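Local structure of GH3 beta-N-acetylglucosaminidase (Paenibacillaceae, 6K5J) at residues Gln15-Leu20 / Ala311-Val316; Leu198-His203 / Leu233-Glu238; Leu467-Ala472 / Ala492-Lys497. The protein hydrolyses glycosidic bonds to release terminal N-acetylglucosamine residues, as a beta-N-acetylglucosaminidase of glycoside hydrolase family 3. All coordinates share one frame; numbering follows the deposited sequence.

Contact 1. Residues Gln15-Leu20 / Ala311-Val316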
ATOM      1  N   GLN A  15      15.020  17.023  22.079  1.00 25.02           N
ATOM      2  CA  GLN A  15      14.549  15.639  22.050  1.00 26.48           C
ATOM      3  C   GLN A  15      13.045  15.567  21.809  1.00 24.47           C
ATOM      4  O   GLN A  15      12.566  14.662  21.118  1.00 24.28           O
ATOM      5  CB  GLN A  15      14.886  14.929  23.352  1.00 27.07           C
ATOM      6  CG  GLN A  15      16.325  14.517  23.524  1.00 26.88           C
ATOM      7  CD  GLN A  15      16.553  13.956  24.912  1.00 35.90           C
ATOM      8  OE1 GLN A  15      16.291  14.628  25.913  1.00 33.23           O
ATOM      9  NE2 GLN A  15      17.006  12.709  24.982  1.00 38.62           N
ATOM     10  N   LYS A  16      12.275  16.473  22.415  1.00 25.55           N
ATOM     11  CA  LYS A  16      10.832  16.457  22.194  1.00 25.39           C
ATOM     12  C   LYS A  16      10.511  16.744  20.737  1.00 24.44           C
ATOM     13  O   LYS A  16       9.678  16.059  20.128  1.00 23.98           O
ATOM     14  CB  LYS A  16      10.132  17.472  23.101  1.00 27.29           C
ATOM     15  CG  LYS A  16      10.254  17.188  24.597  1.00 26.26           C
ATOM     16  CD  LYS A  16       9.441  18.211  25.381  1.00 28.64           C
ATOM     17  CE  LYS A  16       9.751  18.150  26.868  1.00 38.71           C
ATOM     18  NZ  LYS A  16       8.962  19.171  27.612  1.00 30.91           N
ATOM     19  N   VAL A  17      11.178  17.740  20.155  1.00 22.84           N
ATOM     20  CA  VAL A  17      10.927  18.068  18.756  1.00 22.33           C
ATOM     21  C   VAL A  17      11.327  16.898  17.866  1.00 22.00           C
ATOM     22  O   VAL A  17      10.618  16.550  16.916  1.00 21.02           O
ATOM     23  CB  VAL A  17      11.655  19.372  18.374  1.00 25.83           C
ATOM     24  CG1 VAL A  17      11.832  19.485  16.855  1.00 27.95           C
ATOM     25  CG2 VAL A  17      10.886  20.580  18.917  1.00 27.32           C
ATOM     26  N   GLY A  18      12.463  16.265  18.170  1.00 21.45           N
ATOM     27  CA  GLY A  18      12.894  15.120  17.381  1.00 23.90           C
ATOM     28  C   GLY A  18      11.901  13.970  17.391  1.00 23.11           C
ATOM     29  O   GLY A  18      11.757  13.263  16.386  1.00 20.73           O
ATOM     30  N   GLN A  19      11.202  13.768  18.516  1.00 20.35           N
ATOM     31  CA  GLN A  19      10.196  12.708  18.594  1.00 22.21           C
ATOM     32  C   GLN A  19       9.119  12.866  17.529  1.00 20.92           C
ATOM     33  O   GLN A  19       8.505  11.873  17.121  1.00 22.50           O
ATOM     34  CB  GLN A  19       9.543  12.690  19.976  1.00 25.33           C
ATOM     35  CG  GLN A  19      10.366  12.005  21.040  1.00 24.94           C
ATOM     36  CD  GLN A  19      10.664  10.557  20.698  1.00 23.40           C
ATOM     37  OE1 GLN A  19       9.761   9.714  20.657  1.00 26.21           O
ATOM     38  NE2 GLN A  19      11.934  10.265  20.438  1.00 23.17           N
ATOM     39  N   LEU A  20       8.875  14.094  17.074  1.00 19.84           N
ATOM     40  CA  LEU A  20       7.811  14.386  16.121  1.00 20.35           C
ATOM     41  C   LEU A  20       8.179  14.081  14.673  1.00 20.74           C
ATOM     42  O   LEU A  20       7.362  14.339  13.784  1.00 20.75           O
ATOM     43  CB  LEU A  20       7.411  15.854  16.230  1.00 22.61           C
ATOM     44  CG  LEU A  20       7.192  16.391  17.648  1.00 24.65           C
ATOM     45  CD1 LEU A  20       6.755  17.837  17.586  1.00 27.45           C
ATOM     46  CD2 LEU A  20       6.162  15.547  18.370  1.00 22.70           C
ATOM     47  N   ALA A 311      12.569  23.785  11.381  1.00 21.19           N
ATOM     48  CA  ALA A 311      11.368  24.614  11.386  1.00 23.60           C
ATOM     49  C   ALA A 311      10.519  24.357  12.627  1.00 24.28           C
ATOM     50  O   ALA A 311       9.950  25.296  13.200  1.00 20.04           O
ATOM     51  CB  ALA A 311      10.564  24.364  10.112  1.00 23.53           C
ATOM     52  N   LEU A 312      10.417  23.095  13.057  1.00 22.22           N
ATOM     53  CA  LEU A 312       9.630  22.780  14.248  1.00 22.29           C
ATOM     54  C   LEU A 312      10.261  23.390  15.492  1.00 23.24           C
ATOM     55  O   LEU A 312       9.566  23.977  16.329  1.00 23.66           O
ATOM     56  CB  LEU A 312       9.493  21.264  14.416  1.00 19.71           C
ATOM     57  CG  LEU A 312       8.514  20.592  13.443  1.00 23.10           C
ATOM     58  CD1 LEU A 312       8.661  19.067  13.508  1.00 21.64           C
ATOM     59  CD2 LEU A 312       7.089  21.014  13.754  1.00 22.99           C
ATOM     60  N   LEU A 313      11.582  23.258  15.627  1.00 23.02           N
ATOM     61  CA  LEU A 313      12.272  23.871  16.755  1.00 22.57           C
ATOM     62  C   LEU A 313      12.099  25.389  16.744  1.00 23.07           C
ATOM     63  O   LEU A 313      11.799  25.998  17.780  1.00 23.64           O
ATOM     64  CB  LEU A 313      13.750  23.491  16.730  1.00 25.12           C
ATOM     65  CG  LEU A 313      14.545  23.971  17.943  1.00 30.35           C
ATOM     66  CD1 LEU A 313      14.060  23.284  19.213  1.00 28.73           C
ATOM     67  CD2 LEU A 313      16.038  23.743  17.746  1.00 33.80           C
ATOM     68  N   ALA A 314      12.277  26.016  15.580  1.00 23.43           N
ATOM     69  CA  ALA A 314      12.152  27.471  15.499  1.00 26.83           C
ATOM     70  C   ALA A 314      10.742  27.928  15.853  1.00 25.14           C
ATOM     71  O   ALA A 314      10.560  28.990  16.464  1.00 24.02           O
ATOM     72  CB  ALA A 314      12.535  27.959  14.100  1.00 25.08           C
ATOM     73  N   ALA A 315       9.733  27.138  15.476  1.00 22.48           N
ATOM     74  CA  ALA A 315       8.350  27.489  15.781  1.00 23.89           C
ATOM     75  C   ALA A 315       8.082  27.459  17.283  1.00 23.88           C
ATOM     76  O   ALA A 315       7.333  28.296  17.799  1.00 23.44           O
ATOM     77  CB  ALA A 315       7.395  26.550  15.045  1.00 21.82           C
ATOM     78  N   VAL A 316       8.677  26.506  18.005  1.00 20.94           N
ATOM     79  CA  VAL A 316       8.544  26.524  19.461  1.00 20.13           C
ATOM     80  C   VAL A 316       9.322  27.694  20.043  1.00 22.10           C
ATOM     81  O   VAL A 316       8.852  28.377  20.960  1.00 21.95           O
ATOM     82  CB  VAL A 316       9.006  25.190  20.075  1.00 25.19           C
ATOM     83  CG1 VAL A 316       8.960  25.262  21.618  1.00 24.70           C
ATOM     84  CG2 VAL A 316       8.158  24.037  19.544  1.00 23.88           C
TER
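Val17 sets its forked side chain against the helical turn Leu312-Val316, joining two outer helices of the TIM-barrel domain of this family 3 hydrolase. Helix 13-19 leads into strand 21-23 and helix 302-317 follows the adjacent strand 296-298; their short segments run at 130° to each other with axes 9.8 Å apart. From CB the valine splits into two methyls with different tasks. CG1, anti to the backbone N (chi1 160°), rests on the root of the Leu312 side chain, 3.8 Å from its CB, and also comes near the backbone N of Leu313. CG2, anti to the carbonyl carbon, instead meets Leu313, lying 4.2 Å from CD1, the two side chains crossing at about a right angle. The same CG2 has Val316 CG2 at 4.4 Å, so it meets residues three apart on the facing helix. Helix 323-339 closes the seam, Ile326 touching both Leu20 and Val316, while Lys16 forms a salt bridge to Asp327 beside it. The side chains of the two segments meet by apolar packing alone. Where helix 13-19 gives way to the strand, the last of these contacts is Leu20 CB against Leu312 CD1, at 4.4 Å.

Contact 2. Residues Leu198-His203 / Leu233-Glu238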
ATOM      1  N   LEU A 198      -2.627  18.622  -5.974  1.00 30.07           N
ATOM      2  CA  LEU A 198      -3.426  18.819  -4.767  1.00 28.57           C
ATOM      3  C   LEU A 198      -4.873  18.450  -5.080  1.00 24.77           C
ATOM      4  O   LEU A 198      -5.642  19.288  -5.575  1.00 23.25           O
ATOM      5  CB  LEU A 198      -3.323  20.267  -4.288  1.00 29.45           C
ATOM      6  CG  LEU A 198      -4.015  20.656  -2.983  1.00 31.01           C
ATOM      7  CD1 LEU A 198      -3.519  19.799  -1.816  1.00 30.54           C
ATOM      8  CD2 LEU A 198      -3.760  22.136  -2.701  1.00 32.03           C
ATOM      9  N   PRO A 199      -5.287  17.213  -4.826  1.00 24.45           N
ATOM     10  CA  PRO A 199      -6.631  16.784  -5.221  1.00 22.98           C
ATOM     11  C   PRO A 199      -7.693  17.374  -4.306  1.00 24.79           C
ATOM     12  O   PRO A 199      -7.425  17.795  -3.177  1.00 23.42           O
ATOM     13  CB  PRO A 199      -6.577  15.254  -5.084  1.00 23.13           C
ATOM     14  CG  PRO A 199      -5.098  14.911  -4.862  1.00 22.69           C
ATOM     15  CD  PRO A 199      -4.533  16.124  -4.187  1.00 24.06           C
ATOM     16  N   THR A 200      -8.921  17.388  -4.819  1.00 24.81           N
ATOM     17  CA  THR A 200     -10.095  17.838  -4.084  1.00 25.21           C
ATOM     18  C   THR A 200     -11.133  16.728  -4.063  1.00 26.42           C
ATOM     19  O   THR A 200     -11.373  16.080  -5.087  1.00 26.45           O
ATOM     20  CB  THR A 200     -10.708  19.094  -4.717  1.00 24.71           C
ATOM     21  OG1 THR A 200      -9.748  20.152  -4.711  1.00 28.45           O
ATOM     22  CG2 THR A 200     -11.968  19.536  -3.945  1.00 25.09           C
ATOM     23  N   VAL A 201     -11.724  16.503  -2.894  1.00 23.82           N
ATOM     24  CA  VAL A 201     -12.940  15.707  -2.742  1.00 22.00           C
ATOM     25  C   VAL A 201     -14.032  16.707  -2.380  1.00 23.52           C
ATOM     26  O   VAL A 201     -14.082  17.169  -1.232  1.00 24.29           O
ATOM     27  CB  VAL A 201     -12.775  14.619  -1.673  1.00 23.48           C
ATOM     28  CG1 VAL A 201     -14.086  13.856  -1.464  1.00 26.10           C
ATOM     29  CG2 VAL A 201     -11.659  13.654  -2.082  1.00 23.21           C
ATOM     30  N   PRO A 202     -14.893  17.101  -3.318  1.00 24.26           N
ATOM     31  CA  PRO A 202     -15.772  18.258  -3.098  1.00 28.77           C
ATOM     32  C   PRO A 202     -17.086  17.962  -2.390  1.00 28.38           C
ATOM     33  O   PRO A 202     -17.860  18.894  -2.151  1.00 29.29           O
ATOM     34  CB  PRO A 202     -16.034  18.735  -4.533  1.00 25.10           C
ATOM     35  CG  PRO A 202     -16.034  17.471  -5.342  1.00 28.92           C
ATOM     36  CD  PRO A 202     -15.029  16.540  -4.676  1.00 28.27           C
ATOM     37  N   HIS A 203     -17.344  16.716  -2.022  1.00 27.20           N
ATOM     38  CA  HIS A 203     -18.683  16.299  -1.642  1.00 28.60           C
ATOM     39  C   HIS A 203     -19.114  16.888  -0.305  1.00 27.33           C
ATOM     40  O   HIS A 203     -18.295  17.267   0.535  1.00 22.65           O
ATOM     41  CB  HIS A 203     -18.751  14.780  -1.587  1.00 27.67           C
ATOM     42  CG  HIS A 203     -18.256  14.132  -2.837  1.00 29.62           C
ATOM     43  ND1 HIS A 203     -18.900  14.277  -4.047  1.00 35.46           N
ATOM     44  CD2 HIS A 203     -17.161  13.375  -3.079  1.00 29.49           C
ATOM     45  CE1 HIS A 203     -18.229  13.623  -4.980  1.00 33.06           C
ATOM     46  NE2 HIS A 203     -17.173  13.063  -4.418  1.00 30.36           N
ATOM     47  N   LEU A 233      -7.787  18.176  -0.396  1.00 21.70           N
ATOM     48  CA  LEU A 233      -8.720  19.204   0.055  1.00 22.02           C
ATOM     49  C   LEU A 233     -10.119  18.630   0.237  1.00 22.50           C
ATOM     50  O   LEU A 233     -10.622  17.905  -0.627  1.00 20.49           O
ATOM     51  CB  LEU A 233      -8.787  20.349  -0.955  1.00 21.97           C
ATOM     52  CG  LEU A 233      -7.450  20.992  -1.306  1.00 27.12           C
ATOM     53  CD1 LEU A 233      -7.588  21.829  -2.570  1.00 29.22           C
ATOM     54  CD2 LEU A 233      -7.002  21.844  -0.131  1.00 28.76           C
ATOM     55  N   PHE A 234     -10.755  18.983   1.357  1.00 20.85           N
ATOM     56  CA  PHE A 234     -12.139  18.612   1.657  1.00 25.31           C
ATOM     57  C   PHE A 234     -12.903  19.887   2.003  1.00 26.82           C
ATOM     58  O   PHE A 234     -13.063  20.228   3.182  1.00 24.82           O
ATOM     59  CB  PHE A 234     -12.212  17.595   2.803  1.00 24.26           C
ATOM     60  CG  PHE A 234     -11.590  16.255   2.473  1.00 22.22           C
ATOM     61  CD1 PHE A 234     -10.219  16.066   2.599  1.00 23.00           C
ATOM     62  CD2 PHE A 234     -12.372  15.201   2.030  1.00 21.69           C
ATOM     63  CE1 PHE A 234      -9.635  14.845   2.285  1.00 20.66           C
ATOM     64  CE2 PHE A 234     -11.803  13.980   1.709  1.00 21.07           C
ATOM     65  CZ  PHE A 234     -10.431  13.798   1.841  1.00 21.52           C
ATOM     66  N   PRO A 235     -13.389  20.617   0.996  1.00 28.40           N
ATOM     67  CA  PRO A 235     -14.069  21.899   1.272  1.00 26.66           C
ATOM     68  C   PRO A 235     -15.280  21.798   2.186  1.00 29.66           C
ATOM     69  O   PRO A 235     -15.640  22.808   2.799  1.00 29.48           O
ATOM     70  CB  PRO A 235     -14.474  22.398  -0.125  1.00 27.55           C
ATOM     71  CG  PRO A 235     -14.321  21.203  -1.040  1.00 27.74           C
ATOM     72  CD  PRO A 235     -13.231  20.374  -0.447  1.00 23.87           C
ATOM     73  N   ALA A 236     -15.939  20.638   2.292  1.00 26.19           N
ATOM     74  CA  ALA A 236     -17.058  20.530   3.227  1.00 28.07           C
ATOM     75  C   ALA A 236     -16.602  20.587   4.678  1.00 31.44           C
ATOM     76  O   ALA A 236     -17.419  20.869   5.564  1.00 32.38           O
ATOM     77  CB  ALA A 236     -17.844  19.236   2.994  1.00 25.96           C
ATOM     78  N   VAL A 237     -15.326  20.310   4.935  1.00 26.91           N
ATOM     79  CA  VAL A 237     -14.762  20.350   6.273  1.00 26.50           C
ATOM     80  C   VAL A 237     -13.874  21.570   6.469  1.00 30.60           C
ATOM     81  O   VAL A 237     -13.940  22.227   7.511  1.00 28.58           O
ATOM     82  CB  VAL A 237     -13.981  19.051   6.583  1.00 26.29           C
ATOM     83  CG1 VAL A 237     -13.506  19.050   8.039  1.00 25.27           C
ATOM     84  CG2 VAL A 237     -14.841  17.838   6.309  1.00 27.87           C
ATOM     85  N   GLU A 238     -13.048  21.887   5.479  1.00 29.89           N
ATOM     86  CA  GLU A 238     -12.053  22.950   5.578  1.00 27.35           C
ATOM     87  C   GLU A 238     -12.311  23.987   4.494  1.00 31.31           C
ATOM     88  O   GLU A 238     -12.091  23.703   3.301  1.00 30.56           O
ATOM     89  CB  GLU A 238     -10.643  22.379   5.450  1.00 26.84           C
ATOM     90  CG  GLU A 238      -9.534  23.415   5.387  1.00 28.74           C
ATOM     91  CD  GLU A 238      -9.561  24.368   6.575  1.00 33.96           C
ATOM     92  OE1 GLU A 238      -9.884  25.559   6.373  1.00 39.71           O
ATOM     93  OE2 GLU A 238      -9.261  23.927   7.710  1.00 31.08           O
TER
HETATM   94  O   HOH W   1     -15.633  18.080   0.832  1.00 25.21           O
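The Phe234 ring and the Val201 side chain lie side by side, pointing the same way: Val201 CB is 3.6 Å from Phe234 CE2, with CG1 near CE2 and CD2 and CG2 near CE2 and CZ. The second flat group, the imidazole of His203, has Pro202 CD over the centre of one face, 4.1 Å above the plane, and its NE2 is hydrogen-bonded to Asp189. The two loops, both of the TIM-barrel domain, run alongside each other and share a single parallel bridge. Leu233 spans it, its N donating to Pro199 O (2.8 Å) and its O accepting from Val201 N (2.9 Å), both nearly straight. The Leu198 side chain crosses that of Leu233 at about a right angle; its CG, anti to the backbone N (chi1 -176°), comes to 3.8 Å from Leu233 CD1. An alanine in place of Leu198 would probably open a gap beside Leu233 CG and CD1, leaving the Leu233 tip less firmly held. Pro235 has no N-H to offer, and its CD sits 3.4 Å from Val201 O. A water takes over there, donating to Val201 O and His203 O and accepting from Ala236 N. The side chain of Pro199 is about 8 Å from a bound N-acetylglucosamine; backbone bonds and a water thus tie this stretch of the loop to its neighbour.

Contact 3. Residues Leu467-Ala472 / Ala492-Lys497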
ATOM      1  N   LEU A 467      -3.496  -3.144 -28.172  1.00 29.33           N
ATOM      2  CA  LEU A 467      -3.065  -4.499 -28.493  1.00 28.84           C
ATOM      3  C   LEU A 467      -4.139  -5.512 -28.126  1.00 29.26           C
ATOM      4  O   LEU A 467      -4.471  -6.401 -28.919  1.00 25.81           O
ATOM      5  CB  LEU A 467      -1.754  -4.825 -27.775  1.00 29.29           C
ATOM      6  CG  LEU A 467      -1.297  -6.288 -27.814  1.00 28.32           C
ATOM      7  CD1 LEU A 467      -1.159  -6.763 -29.249  1.00 32.24           C
ATOM      8  CD2 LEU A 467       0.020  -6.465 -27.067  1.00 31.09           C
ATOM      9  N   ILE A 468      -4.705  -5.386 -26.921  1.00 27.33           N
ATOM     10  CA  ILE A 468      -5.732  -6.326 -26.482  1.00 24.97           C
ATOM     11  C   ILE A 468      -6.950  -6.256 -27.396  1.00 26.24           C
ATOM     12  O   ILE A 468      -7.489  -7.285 -27.824  1.00 25.73           O
ATOM     13  CB  ILE A 468      -6.121  -6.056 -25.017  1.00 21.62           C
ATOM     14  CG1 ILE A 468      -4.942  -6.338 -24.092  1.00 24.23           C
ATOM     15  CG2 ILE A 468      -7.320  -6.901 -24.655  1.00 21.24           C
ATOM     16  CD1 ILE A 468      -5.148  -5.815 -22.658  1.00 24.04           C
ATOM     17  N   GLU A 469      -7.421  -5.039 -27.683  1.00 27.68           N
ATOM     18  CA  GLU A 469      -8.569  -4.884 -28.571  1.00 29.10           C
ATOM     19  C   GLU A 469      -8.281  -5.432 -29.965  1.00 28.30           C
ATOM     20  O   GLU A 469      -9.181  -5.975 -30.616  1.00 30.40           O
ATOM     21  CB  GLU A 469      -8.982  -3.409 -28.643  1.00 29.90           C
ATOM     22  CG  GLU A 469      -9.848  -2.947 -27.463  1.00 29.95           C
ATOM     23  CD  GLU A 469     -11.276  -3.458 -27.536  1.00 34.00           C
ATOM     24  OE1 GLU A 469     -12.032  -2.996 -28.423  1.00 33.78           O
ATOM     25  OE2 GLU A 469     -11.654  -4.325 -26.714  1.00 31.32           O
ATOM     26  N   ALA A 470      -7.034  -5.323 -30.427  1.00 31.40           N
ATOM     27  CA  ALA A 470      -6.668  -5.893 -31.722  1.00 30.37           C
ATOM     28  C   ALA A 470      -6.774  -7.412 -31.699  1.00 34.91           C
ATOM     29  O   ALA A 470      -7.350  -8.025 -32.610  1.00 30.79           O
ATOM     30  CB  ALA A 470      -5.251  -5.455 -32.103  1.00 30.96           C
ATOM     31  N   LEU A 471      -6.230  -8.037 -30.651  1.00 26.69           N
ATOM     32  CA  LEU A 471      -6.326  -9.485 -30.518  1.00 28.95           C
ATOM     33  C   LEU A 471      -7.775  -9.924 -30.397  1.00 29.34           C
ATOM     34  O   LEU A 471      -8.153 -10.993 -30.892  1.00 30.05           O
ATOM     35  CB  LEU A 471      -5.525  -9.957 -29.304  1.00 25.68           C
ATOM     36  CG  LEU A 471      -4.017  -9.742 -29.337  1.00 25.33           C
ATOM     37  CD1 LEU A 471      -3.390 -10.052 -27.977  1.00 25.36           C
ATOM     38  CD2 LEU A 471      -3.407 -10.636 -30.413  1.00 28.19           C
ATOM     39  N   ALA A 472      -8.600  -9.113 -29.733  1.00 26.21           N
ATOM     40  CA  ALA A 472     -10.004  -9.450 -29.551  1.00 30.62           C
ATOM     41  C   ALA A 472     -10.767  -9.431 -30.863  1.00 31.65           C
ATOM     42  O   ALA A 472     -11.810 -10.086 -30.968  1.00 32.96           O
ATOM     43  CB  ALA A 472     -10.661  -8.485 -28.554  1.00 27.35           C
ATOM     44  N   ALA A 492     -12.133  -0.292 -20.758  1.00 21.99           N
ATOM     45  CA  ALA A 492     -11.426   0.119 -21.958  1.00 26.05           C
ATOM     46  C   ALA A 492     -11.354  -0.980 -23.009  1.00 26.73           C
ATOM     47  O   ALA A 492     -10.662  -0.802 -24.014  1.00 24.70           O
ATOM     48  CB  ALA A 492     -10.009   0.584 -21.603  1.00 24.80           C
ATOM     49  N   LEU A 493     -12.046  -2.103 -22.803  1.00 22.04           N
ATOM     50  CA  LEU A 493     -11.893  -3.299 -23.640  1.00 25.36           C
ATOM     51  C   LEU A 493     -13.251  -3.817 -24.116  1.00 26.29           C
ATOM     52  O   LEU A 493     -13.655  -4.940 -23.797  1.00 25.56           O
ATOM     53  CB  LEU A 493     -11.134  -4.387 -22.872  1.00 20.94           C
ATOM     54  CG  LEU A 493      -9.744  -3.991 -22.384  1.00 22.60           C
ATOM     55  CD1 LEU A 493      -9.181  -5.058 -21.432  1.00 22.22           C
ATOM     56  CD2 LEU A 493      -8.791  -3.764 -23.567  1.00 26.64           C
ATOM     57  N   PRO A 494     -13.977  -3.031 -24.918  1.00 29.00           N
ATOM     58  CA  PRO A 494     -15.354  -3.424 -25.264  1.00 28.26           C
ATOM     59  C   PRO A 494     -15.457  -4.660 -26.152  1.00 27.46           C
ATOM     60  O   PRO A 494     -16.516  -5.298 -26.156  1.00 31.52           O
ATOM     61  CB  PRO A 494     -15.913  -2.173 -25.964  1.00 31.25           C
ATOM     62  CG  PRO A 494     -14.710  -1.446 -26.469  1.00 28.20           C
ATOM     63  CD  PRO A 494     -13.611  -1.715 -25.482  1.00 26.78           C
ATOM     64  N   THR A 495     -14.404  -5.028 -26.882  1.00 27.18           N
ATOM     65  CA  THR A 495     -14.445  -6.181 -27.774  1.00 29.35           C
ATOM     66  C   THR A 495     -14.082  -7.486 -27.080  1.00 31.65           C
ATOM     67  O   THR A 495     -14.356  -8.566 -27.624  1.00 29.66           O
ATOM     68  CB  THR A 495     -13.497  -5.951 -28.957  1.00 31.69           C
ATOM     69  OG1 THR A 495     -13.615  -4.589 -29.388  1.00 33.23           O
ATOM     70  CG2 THR A 495     -13.828  -6.887 -30.126  1.00 31.45           C
ATOM     71  N   VAL A 496     -13.486  -7.412 -25.887  1.00 27.31           N
ATOM     72  CA  VAL A 496     -13.057  -8.616 -25.180  1.00 26.25           C
ATOM     73  C   VAL A 496     -14.282  -9.415 -24.762  1.00 27.44           C
ATOM     74  O   VAL A 496     -15.262  -8.858 -24.256  1.00 27.03           O
ATOM     75  CB  VAL A 496     -12.180  -8.221 -23.981  1.00 25.00           C
ATOM     76  CG1 VAL A 496     -12.025  -9.368 -22.995  1.00 22.43           C
ATOM     77  CG2 VAL A 496     -10.834  -7.749 -24.470  1.00 22.42           C
ATOM     78  N   LYS A 497     -14.244 -10.728 -24.993  1.00 24.28           N
ATOM     79  CA  LYS A 497     -15.388 -11.576 -24.666  1.00 27.28           C
ATOM     80  C   LYS A 497     -15.301 -12.209 -23.282  1.00 26.29           C
ATOM     81  O   LYS A 497     -16.342 -12.521 -22.691  1.00 26.87           O
ATOM     82  CB  LYS A 497     -15.536 -12.687 -25.709  1.00 31.00           C
ATOM     83  CG  LYS A 497     -16.020 -12.206 -27.065  1.00 35.74           C
ATOM     84  CD  LYS A 497     -16.096 -13.371 -28.055  1.00 42.74           C
ATOM     85  CE  LYS A 497     -15.977 -12.883 -29.496  1.00 47.58           C
ATOM     86  NZ  LYS A 497     -15.491 -13.964 -30.390  1.00 49.49           N
TER
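Ile468 and Glu469 divide the contact with the type I turn Leu493-Val496 between a close-packed apolar part and a polar one nearer solvent. They lie on helix 462-472, the connection of a beta-alpha-beta crossover between parallel strands 450-455 and 478-483 in the second, alpha/beta domain, and the turn they face precedes strand 499-501. On the tight side Ile468 CG2, anti to its backbone N, meets a branch of each of two turn residues, 3.6 Å from Leu493 CD2 and equally 3.6 Å from Val496 CG2. Val481 of the sheet touches both Ile468 and Val496, so this packing is continuous with the domain interior. Around Ala472 the spacing is a little wider: its CB stands 4.2 Å from Val496 CG2, though 3.8 Å from Thr495 CB. Toward solvent, the exposed Pro494 ring lies by the carboxylate of Glu469, its CD 3.5 Å from OE2. The glutamate chain bends at chi2 (-74°), which turns CD toward the turn, and its two oxygens engage one residue, Thr495. Thr495 OG1 donates to OE1 over a very short modelled separation whose exact length is doubtful. Arg377 NH1 meanwhile binds the carbonyls of Leu493 and Val496 at the two ends of the turn. The backbone bond completing the glutamate's grip runs from Thr495 N to the syn lone pair of OE2, at 2.8 Å.

Overall arrangement
Contacts 1 and 2 belong to the barrel domain, the chain interval of contact 2 nested within that closed by contact 1, yet their nearest atoms are about 18 Å apart. Contact 3 follows later in the chain, in the alpha/beta domain, about 56 Å from contact 1 between centres and on the opposite side of the chain's centre. Contact 1 is the most buried and joins helix to helix by apolar packing alone. Contact 2, loop to loop and partly buried, adds two backbone bonds and a water to its apolar pairs. Contact 3, helix to turn, is also mixed, but its polar part is a side-chain carboxylate holding the turn on the more open side.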